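HTH-type transcriptional regulator MmpR5 (Mycobacterium tuberculosis, PDB 4NB5) represses transcription as a homodimer of the MarR family, binding promoter DNA to control the MmpS-MmpL transport systems and its own expression. Local coordinates at residues 38-43 with 56-60; 49-54 with 90-94; 104-108 with 150-154. Where two conformers were deposited one is given. Numbering follows the deposited sequence.

Contact 1. Residues 38-43 with 56-60; sequences RLLGWL and LATAL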
loop_
_atom_site.group_PDB
_atom_site.type_symbol
_atom_site.label_atom_id
_atom_site.label_comp_id
_atom_site.label_asym_id
_atom_site.label_seq_id
_atom_site.Cartn_x
_atom_site.Cartn_y
_atom_site.Cartn_z
ATOM N N ARG B 38 13.334 -9.647 13.596
ATOM C CA ARG B 38 13.183 -9.720 15.052
ATOM C C ARG B 38 12.097 -8.770 15.539
ATOM O O ARG B 38 11.300 -9.121 16.411
ATOM C CB ARG B 38 14.517 -9.421 15.746
ATOM C CG ARG B 38 15.584 -10.479 15.500
ATOM C CD ARG B 38 16.937 -10.056 16.078
ATOM N NE ARG B 38 16.894 -9.987 17.538
ATOM C CZ ARG B 38 17.356 -8.978 18.277
ATOM N NH1 ARG B 38 17.921 -7.911 17.720
ATOM N NH2 ARG B 38 17.251 -9.044 19.598
ATOM N N LEU B 39 12.061 -7.568 14.962
ATOM C CA LEU B 39 11.029 -6.588 15.288
ATOM C C LEU B 39 9.625 -7.092 14.945
ATOM O O LEU B 39 8.697 -6.962 15.752
ATOM C CB LEU B 39 11.314 -5.250 14.600
ATOM C CG LEU B 39 10.250 -4.175 14.819
ATOM C CD1 LEU B 39 10.017 -3.924 16.298
ATOM C CD2 LEU B 39 10.644 -2.883 14.118
ATOM N N LEU B 40 9.463 -7.684 13.760
ATOM C CA LEU B 40 8.172 -8.242 13.387
ATOM C C LEU B 40 7.804 -9.373 14.342
ATOM O O LEU B 40 6.677 -9.453 14.818
ATOM C CB LEU B 40 8.195 -8.739 11.944
ATOM C CG LEU B 40 6.895 -9.375 11.439
ATOM C CD1 LEU B 40 5.712 -8.434 11.595
ATOM C CD2 LEU B 40 7.029 -9.812 9.993
ATOM N N GLY B 41 8.762 -10.247 14.631
ATOM C CA GLY B 41 8.523 -11.326 15.571
ATOM C C GLY B 41 8.093 -10.820 16.942
ATOM O O GLY B 41 7.143 -11.331 17.534
ATOM N N TRP B 42 8.798 -9.819 17.454
ATOM C CA TRP B 42 8.451 -9.231 18.736
ATOM C C TRP B 42 7.020 -8.679 18.727
ATOM O O TRP B 42 6.254 -8.904 19.659
ATOM C CB TRP B 42 9.444 -8.129 19.115
ATOM C CG TRP B 42 9.180 -7.537 20.469
ATOM C CD1 TRP B 42 8.589 -6.338 20.735
ATOM C CD2 TRP B 42 9.504 -8.118 21.742
ATOM N NE1 TRP B 42 8.524 -6.135 22.095
ATOM C CE2 TRP B 42 9.074 -7.210 22.728
ATOM C CE3 TRP B 42 10.121 -9.308 22.132
ATOM C CZ2 TRP B 42 9.242 -7.465 24.090
ATOM C CZ3 TRP B 42 10.280 -9.557 23.490
ATOM C CH2 TRP B 42 9.839 -8.639 24.449
ATOM N N LEU B 43 6.646 -7.966 17.668
ATOM C CA LEU B 43 5.311 -7.359 17.628
ATOM C C LEU B 43 4.201 -8.386 17.442
ATOM O O LEU B 43 3.026 -8.084 17.656
ATOM C CB LEU B 43 5.244 -6.275 16.546
ATOM C CG LEU B 43 6.058 -5.023 16.873
ATOM C CD1 LEU B 43 6.195 -4.134 15.660
ATOM C CD2 LEU B 43 5.419 -4.241 18.022
ATOM N N LEU B 56 10.976 -1.059 22.420
ATOM C CA LEU B 56 11.439 -1.943 21.357
ATOM C C LEU B 56 12.957 -2.001 21.326
ATOM O O LEU B 56 13.548 -3.076 21.208
ATOM C CB LEU B 56 10.896 -1.475 20.003
ATOM C CG LEU B 56 9.378 -1.594 19.876
ATOM C CD1 LEU B 56 8.871 -0.910 18.612
ATOM C CD2 LEU B 56 8.951 -3.053 19.897
ATOM N N ALA B 57 13.596 -0.841 21.444
ATOM C CA ALA B 57 15.049 -0.788 21.448
ATOM C C ALA B 57 15.601 -1.587 22.623
ATOM O O ALA B 57 16.602 -2.281 22.485
ATOM C CB ALA B 57 15.526 0.647 21.513
ATOM N N THR B 58 14.937 -1.498 23.773
ATOM C CA THR B 58 15.394 -2.192 24.974
ATOM C C THR B 58 15.262 -3.709 24.826
ATOM O O THR B 58 16.209 -4.456 25.079
ATOM C CB THR B 58 14.610 -1.729 26.213
ATOM O OG1 THR B 58 14.925 -0.362 26.489
ATOM C CG2 THR B 58 14.968 -2.568 27.428
ATOM N N ALA B 59 14.086 -4.146 24.391
ATOM C CA ALA B 59 13.768 -5.568 24.275
ATOM C C ALA B 59 14.683 -6.284 23.287
ATOM O O ALA B 59 15.055 -7.447 23.499
ATOM C CB ALA B 59 12.310 -5.735 23.852
ATOM N N LEU B 60 15.032 -5.593 22.208
ATOM C CA LEU B 60 15.797 -6.185 21.111
ATOM C C LEU B 60 17.289 -5.835 21.160
ATOM O O LEU B 60 18.044 -6.188 20.254
ATOM C CB LEU B 60 15.196 -5.734 19.771
ATOM C CG LEU B 60 13.739 -6.155 19.580
ATOM C CD1 LEU B 60 13.154 -5.573 18.290
ATOM C CD2 LEU B 60 13.627 -7.673 19.590
#
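Trp-42, with chi1 t (-177°) and chi2 near -103°, swings its indole across helix 53-59. Ala-59 CB sits over one face, 3.8 Å from the centroid of the Trp-42 six-membered ring and 22° off its normal, a CH-pi contact; Leu-56 CD2 approaches Trp-42 CD1 obliquely at 3.4 Å. The indole NE1 is hydrogen-bonded to Gln-51. Leu-56 and Leu-60 both adopt mt. Leu-56 CD2 reaches Leu-39 CD1 (3.9 Å) and Leu-43 CD2 (4.2 Å), while Leu-60 CD1 lies 3.8 Å from Leu-39 CA. These leucines join helix 34-45 to helix 53-59, probably the first helix of the helix-turn-helix, in the winged-helix fold of MarR regulators; Leu-39 also touches Leu-74 and Leu-56 touches Ile-67, both on helix 64-77. Arg-38 (chi1 m, chi2 t, chi3 p) bends its guanidinium over Leu-60 CD2, and its NH1 and NH2 both donate to the backbone carbonyl Leu-60 O, at 3.1 and 3.0 Å.

Contact 2. Residues 49-54 with 90-94; sequences ERQSSE and RTYFR
Residues 49-54 run from Glu-49 through strand 51-52 into helix 53-59, and pair antiparallel with 90-94, end-to-end directions 145° apart. Residues 50-52 and 91-94 are extended (Gln-51 -133/139, Phe-93 -128/157); Ser-53 turns helical (-55/-42). Gln-51 and Phe-93 form the hydrogen-bonded pair (CA-CA 5.4 Å), Ser-52 and Tyr-92 the non-hydrogen-bonded one (4.2 Å). Backbone bonds are Gln-51 N to Phe-93 O, 2.9 Å; Phe-93 N to Gln-51 O, 2.8 Å; and Ser-53 N to Thr-91 O, 2.9 Å. Ser-52 (chi1 p) is the N-cap of helix 53-59, its side chain capping a backbone N just past the segment. Water 1 accepts from Thr-91 N (3.0 Å) and donates to Glu-54 OE1 (2.6 Å).

Gln-51 and Phe-93 (both chi1 m) share one face, where Phe-93 meets Leu-56 and helix 64-77; Ser-52 and Tyr-92 share the other. Arg-50, extended beyond chi1 p, lays its guanidinium flat on the Tyr-92 ring (chi1 m): a cation-pi stack, centres 4.1 Å apart, planes at 10°. Arg-94 (t,t, chi3 between wells at 124°) brings NH2 to OE1 of Glu-49 (m,t) in a very short 2.4 Å salt bridge.

This is the edge of the MarR wing sheet, with 92-95 central. Arg-50 and Arg-94 also form salt bridges to Glu-21 and Glu-18 of the third subunit: backbone bonds fix the register, while the arginines' charge is shared with a neighbouring chain.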
loop_
_atom_site.group_PDB
_atom_site.type_symbol
_atom_site.label_atom_id
_atom_site.label_comp_id
_atom_site.label_asym_id
_atom_site.label_seq_id
_atom_site.Cartn_x
_atom_site.Cartn_y
_atom_site.Cartn_z
ATOM N N GLU B 49 0.231 -5.316 23.038
ATOM C CA GLU B 49 0.515 -5.319 21.614
ATOM C C GLU B 49 1.201 -4.035 21.169
ATOM O O GLU B 49 2.101 -4.073 20.332
ATOM C CB GLU B 49 -0.768 -5.560 20.822
ATOM C CG GLU B 49 -1.404 -6.898 21.153
ATOM C CD GLU B 49 -2.624 -7.205 20.314
ATOM O OE1 GLU B 49 -2.836 -6.524 19.290
ATOM O OE2 GLU B 49 -3.374 -8.132 20.687
ATOM N N ARG B 50 0.804 -2.895 21.723
ATOM C CA ARG B 50 1.469 -1.654 21.365
ATOM C C ARG B 50 2.754 -1.460 22.179
ATOM O O ARG B 50 2.779 -1.688 23.386
ATOM C CB ARG B 50 0.530 -0.456 21.534
ATOM C CG ARG B 50 0.531 0.155 22.912
ATOM C CD ARG B 50 -0.185 1.488 22.893
ATOM N NE ARG B 50 -0.016 2.211 24.147
ATOM C CZ ARG B 50 -0.416 3.460 24.347
ATOM N NH1 ARG B 50 -1.012 4.135 23.372
ATOM N NH2 ARG B 50 -0.218 4.037 25.525
ATOM N N GLN B 51 3.815 -1.043 21.495
ATOM C CA GLN B 51 5.128 -0.865 22.106
ATOM C C GLN B 51 5.726 0.478 21.708
ATOM O O GLN B 51 5.652 0.877 20.541
ATOM C CB GLN B 51 6.082 -1.969 21.635
ATOM C CG GLN B 51 5.623 -3.375 21.949
ATOM C CD GLN B 51 6.094 -3.846 23.308
ATOM O OE1 GLN B 51 7.297 -3.914 23.566
ATOM N NE2 GLN B 51 5.156 -4.172 24.181
ATOM N N SER B 52 6.352 1.162 22.663
ATOM C CA SER B 52 7.056 2.402 22.360
ATOM C C SER B 52 8.397 2.132 21.696
ATOM O O SER B 52 8.962 1.042 21.823
ATOM C CB SER B 52 7.291 3.203 23.642
ATOM O OG SER B 52 8.341 2.628 24.401
ATOM N N SER B 53 8.918 3.135 20.997
ATOM C CA SER B 53 10.218 3.024 20.347
ATOM C C SER B 53 11.297 2.614 21.351
ATOM O O SER B 53 12.150 1.766 21.063
ATOM C CB SER B 53 10.600 4.355 19.693
ATOM O OG SER B 53 9.800 4.609 18.554
ATOM N N GLU B 54 11.239 3.207 22.540
ATOM C CA GLU B 54 12.213 2.932 23.588
ATOM C C GLU B 54 12.104 1.486 24.069
ATOM O O GLU B 54 13.117 0.808 24.251
ATOM C CB GLU B 54 12.009 3.897 24.761
ATOM C CG GLU B 54 12.290 5.369 24.429
ATOM C CD GLU B 54 11.297 5.996 23.448
ATOM O OE1 GLU B 54 11.727 6.861 22.653
ATOM O OE2 GLU B 54 10.094 5.644 23.472
ATOM N N ARG B 90 5.868 10.070 22.995
ATOM C CA ARG B 90 6.586 8.874 22.578
ATOM C C ARG B 90 5.970 8.342 21.287
ATOM O O ARG B 90 4.783 8.542 21.026
ATOM C CB ARG B 90 6.520 7.804 23.671
ATOM C CG ARG B 90 7.464 8.053 24.840
ATOM C CD ARG B 90 7.132 7.166 26.026
ATOM N NE ARG B 90 5.869 7.549 26.650
ATOM C CZ ARG B 90 5.330 6.930 27.695
ATOM N NH1 ARG B 90 5.941 5.888 28.245
ATOM N NH2 ARG B 90 4.176 7.353 28.193
ATOM N N THR B 91 6.789 7.682 20.476
ATOM C CA THR B 91 6.312 6.998 19.279
ATOM C C THR B 91 5.968 5.552 19.632
ATOM O O THR B 91 6.774 4.860 20.246
ATOM C CB THR B 91 7.385 6.995 18.176
ATOM O OG1 THR B 91 7.716 8.342 17.818
ATOM C CG2 THR B 91 6.889 6.252 16.940
ATOM N N TYR B 92 4.769 5.107 19.265
ATOM C CA TYR B 92 4.374 3.715 19.484
ATOM C C TYR B 92 4.204 2.979 18.161
ATOM O O TYR B 92 3.851 3.577 17.145
ATOM C CB TYR B 92 3.060 3.628 20.253
ATOM C CG TYR B 92 3.140 4.162 21.657
ATOM C CD1 TYR B 92 3.554 3.352 22.704
ATOM C CD2 TYR B 92 2.792 5.476 21.936
ATOM C CE1 TYR B 92 3.623 3.839 23.994
ATOM C CE2 TYR B 92 2.859 5.971 23.222
ATOM C CZ TYR B 92 3.275 5.149 24.246
ATOM O OH TYR B 92 3.342 5.644 25.529
ATOM N N PHE B 93 4.453 1.674 18.184
ATOM C CA PHE B 93 4.161 0.826 17.036
ATOM C C PHE B 93 3.340 -0.356 17.491
ATOM O O PHE B 93 3.382 -0.758 18.656
ATOM C CB PHE B 93 5.441 0.319 16.370
ATOM C CG PHE B 93 6.302 1.404 15.816
ATOM C CD1 PHE B 93 6.002 1.998 14.601
ATOM C CD2 PHE B 93 7.408 1.847 16.518
ATOM C CE1 PHE B 93 6.802 3.005 14.092
ATOM C CE2 PHE B 93 8.205 2.855 16.019
ATOM C CZ PHE B 93 7.904 3.434 14.805
ATOM N N ARG B 94 2.616 -0.916 16.535
ATOM C CA ARG B 94 1.765 -2.042 16.803
ATOM C C ARG B 94 1.601 -2.875 15.532
ATOM O O ARG B 94 1.590 -2.355 14.468
ATOM C CB ARG B 94 0.424 -1.469 17.106
ATOM C CG ARG B 94 -0.460 -2.236 17.921
ATOM C CD ARG B 94 -1.836 -1.685 17.638
ATOM N NE ARG B 94 -2.332 -2.900 17.263
ATOM C CZ ARG B 94 -2.930 -3.708 18.063
ATOM N NH1 ARG B 94 -3.270 -3.388 19.255
ATOM N NH2 ARG B 94 -3.185 -4.835 17.590
HETATM O O HOH W 1 9.684 7.669 21.303
#

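Contact 3. Residues 104-108 with 150-154; sequences ERERI and VSDAL. With 2JT (1,3-dihydroxypropan-2-yl octadecanoate), chain E.
An acidic side chain, Glu-104 (chi1 and chi2 m), stands in a largely apolar helix-helix contact and turns to a bound lipid: 2JT O06 donates to Glu-104 OE1 at 3.3 Å. Both segments are regular helix, axes 10.2 Å apart and crossing at -153°, hence nearly antiparallel; Ile-108 and Ser-151 have the nearest CA atoms, 7.0 Å. Ile-108 (mt) points between Val-150 (chi1 t) and Leu-154 (mt), with CG1 3.6 Å from Val-150 CG1 and CD1 3.8 Å from Leu-154 CD1 and 3.7 Å from Ser-151 CA. Leu-154 CD1 meets Glu-104 CB (3.9 Å) and Arg-105 CG (3.6 Å). Arg-107 CG is 3.1 Å from 2JT C05. Helices 99-124 and 134-159 belong to the dimerization region of MarR proteins, where Val-150 packs on Met-146 of the second subunit. Separately, Arg-105 salt-bridges Asp-116 of the fourth subunit. Without cross-segment hydrogen bonds, apolar packing joins the helices, while Glu-104 OE1 accepts from 2JT, also hydrogen-bonded to Gly-103 O, to Phe-77 O and to Arg-107 NH2 of the second subunit.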
loop_
_atom_site.group_PDB
_atom_site.type_symbol
_atom_site.label_atom_id
_atom_site.label_comp_id
_atom_site.label_asym_id
_atom_site.label_seq_id
_atom_site.Cartn_x
_atom_site.Cartn_y
_atom_site.Cartn_z
ATOM N N GLU B 104 -0.182 -9.033 2.270
ATOM C CA GLU B 104 -0.501 -9.568 0.949
ATOM C C GLU B 104 -1.125 -8.516 0.038
ATOM O O GLU B 104 -0.933 -8.556 -1.177
ATOM C CB GLU B 104 -1.415 -10.783 1.046
ATOM C CG GLU B 104 -0.677 -12.093 1.252
ATOM C CD GLU B 104 0.327 -12.387 0.145
ATOM O OE1 GLU B 104 1.479 -12.724 0.480
ATOM O OE2 GLU B 104 -0.035 -12.281 -1.048
ATOM N N ARG B 105 -1.883 -7.581 0.596
ATOM C CA ARG B 105 -2.423 -6.487 -0.212
ATOM C C ARG B 105 -1.299 -5.615 -0.762
ATOM O O ARG B 105 -1.366 -5.140 -1.891
ATOM C CB ARG B 105 -3.401 -5.638 0.597
ATOM C CG ARG B 105 -4.683 -6.360 0.926
ATOM C CD ARG B 105 -5.524 -5.556 1.887
ATOM N NE ARG B 105 -6.473 -6.393 2.615
ATOM C CZ ARG B 105 -6.743 -6.270 3.911
ATOM N NH1 ARG B 105 -6.145 -5.339 4.641
ATOM N NH2 ARG B 105 -7.619 -7.084 4.481
ATOM N N GLU B 106 -0.260 -5.399 0.035
ATOM C CA GLU B 106 0.879 -4.637 -0.442
ATOM C C GLU B 106 1.565 -5.399 -1.579
ATOM O O GLU B 106 2.067 -4.791 -2.526
ATOM C CB GLU B 106 1.867 -4.359 0.687
ATOM C CG GLU B 106 3.209 -3.810 0.227
ATOM C CD GLU B 106 3.093 -2.442 -0.415
ATOM O OE1 GLU B 106 4.117 -1.929 -0.914
ATOM O OE2 GLU B 106 1.978 -1.880 -0.419
ATOM N N ARG B 107 1.572 -6.728 -1.494
ATOM C CA ARG B 107 2.135 -7.542 -2.572
ATOM C C ARG B 107 1.354 -7.390 -3.874
ATOM O O ARG B 107 1.946 -7.398 -4.959
ATOM C CB ARG B 107 2.196 -9.017 -2.186
ATOM C CG ARG B 107 3.432 -9.370 -1.402
ATOM C CD ARG B 107 4.102 -10.629 -1.928
ATOM N NE ARG B 107 4.221 -10.659 -3.387
ATOM C CZ ARG B 107 5.294 -10.279 -4.078
ATOM N NH1 ARG B 107 6.376 -9.819 -3.464
ATOM N NH2 ARG B 107 5.283 -10.360 -5.400
ATOM N N ILE B 108 0.036 -7.250 -3.782
ATOM C CA ILE B 108 -0.773 -6.985 -4.971
ATOM C C ILE B 108 -0.289 -5.706 -5.642
ATOM O O ILE B 108 -0.113 -5.661 -6.860
ATOM C CB ILE B 108 -2.261 -6.814 -4.633
ATOM C CG1 ILE B 108 -2.853 -8.138 -4.153
ATOM C CG2 ILE B 108 -3.022 -6.301 -5.849
ATOM C CD1 ILE B 108 -4.302 -8.025 -3.724
ATOM N N VAL B 150 -5.037 -13.218 -6.389
ATOM C CA VAL B 150 -4.785 -12.821 -5.007
ATOM C C VAL B 150 -5.824 -11.809 -4.541
ATOM O O VAL B 150 -6.348 -11.894 -3.427
ATOM C CB VAL B 150 -3.366 -12.230 -4.858
ATOM C CG1 VAL B 150 -3.133 -11.707 -3.449
ATOM C CG2 VAL B 150 -2.320 -13.282 -5.214
ATOM N N SER B 151 -6.148 -10.855 -5.408
ATOM C CA SER B 151 -7.168 -9.867 -5.069
ATOM C C SER B 151 -8.488 -10.556 -4.727
ATOM O O SER B 151 -9.098 -10.260 -3.697
ATOM C CB SER B 151 -7.377 -8.890 -6.225
ATOM O OG SER B 151 -8.283 -7.866 -5.850
ATOM N N ASP B 152 -8.912 -11.478 -5.589
ATOM C CA ASP B 152 -10.157 -12.210 -5.387
ATOM C C ASP B 152 -10.091 -13.016 -4.102
ATOM O O ASP B 152 -11.049 -13.064 -3.326
ATOM C CB ASP B 152 -10.422 -13.156 -6.560
ATOM C CG ASP B 152 -11.537 -14.150 -6.273
ATOM O OD1 ASP B 152 -12.719 -13.779 -6.440
ATOM O OD2 ASP B 152 -11.232 -15.302 -5.878
ATOM N N ALA B 153 -8.942 -13.644 -3.876
ATOM C CA ALA B 153 -8.779 -14.514 -2.720
ATOM C C ALA B 153 -8.848 -13.737 -1.407
ATOM O O ALA B 153 -9.428 -14.210 -0.431
ATOM C CB ALA B 153 -7.470 -15.275 -2.816
ATOM N N LEU B 154 -8.245 -12.556 -1.365
ATOM C CA LEU B 154 -8.258 -11.763 -0.138
ATOM C C LEU B 154 -9.668 -11.225 0.126
ATOM O O LEU B 154 -10.094 -11.108 1.271
ATOM C CB LEU B 154 -7.253 -10.616 -0.211
ATOM C CG LEU B 154 -5.768 -10.998 -0.167
ATOM C CD1 LEU B 154 -4.909 -9.765 -0.354
ATOM C CD2 LEU B 154 -5.402 -11.686 1.148
HETATM C C10 2JT E . 8.185 -10.890 4.202
HETATM C C13 2JT E . 10.941 -12.069 1.510
HETATM C C15 2JT E . 10.194 -14.190 0.438
HETATM C C17 2JT E . 11.426 -15.560 -1.199
HETATM C C20 2JT E . 12.847 -18.897 0.066
HETATM C C21 2JT E . 12.261 -20.083 -0.573
HETATM C C22 2JT E . 11.891 -21.150 0.471
HETATM C C24 2JT E . 12.698 -22.381 2.435
HETATM O O01 2JT E . 7.487 -10.316 1.206
HETATM C C02 2JT E . 6.717 -10.428 2.118
HETATM O O03 2JT E . 6.080 -9.265 2.382
HETATM C C04 2JT E . 4.854 -9.013 2.439
HETATM C C05 2JT E . 4.064 -9.962 1.590
HETATM O O06 2JT E . 3.202 -10.697 2.361
HETATM C C07 2JT E . 5.017 -7.534 1.889
HETATM O O08 2JT E . 3.938 -7.018 1.800
HETATM C C09 2JT E . 6.895 -11.337 3.383
HETATM C C11 2JT E . 9.443 -11.653 3.752
HETATM C C12 2JT E . 9.662 -11.512 2.180
HETATM C C14 2JT E . 10.633 -12.750 0.193
HETATM C C16 2JT E . 10.136 -15.010 -0.762
HETATM C C18 2JT E . 12.015 -16.468 -0.237
HETATM C C19 2JT E . 12.835 -17.635 -0.837
HETATM C C23 2JT E . 13.008 -21.843 1.113
HETATM C C25 2JT E . 14.055 -22.673 3.075
#

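Contacts 1 and 2 lie in the winged-helix DNA-binding lobe, centres 10 Å apart, and cross along the chain: 38-43, 49-54, 56-60, then 90-94. They share helix 53-59 and touch through Gln-51, which meets Trp-42, Leu-43 and Leu-56, and through Leu-56 on Phe-93, so helix packing and wing sheet form one unit around the probable helix-turn-helix. Contact 3 follows, reached from strand 92-95 through helix 99-124; its centre is 27 Å from both others, across the chain's centre, in the dimerization region. The lipid head binds at contact 3; its pocket also includes Phe-77, ending helix 64-77, and Phe-79, just before strand 80-83, both in the DNA-binding lobe, consistent with a site between the two regions.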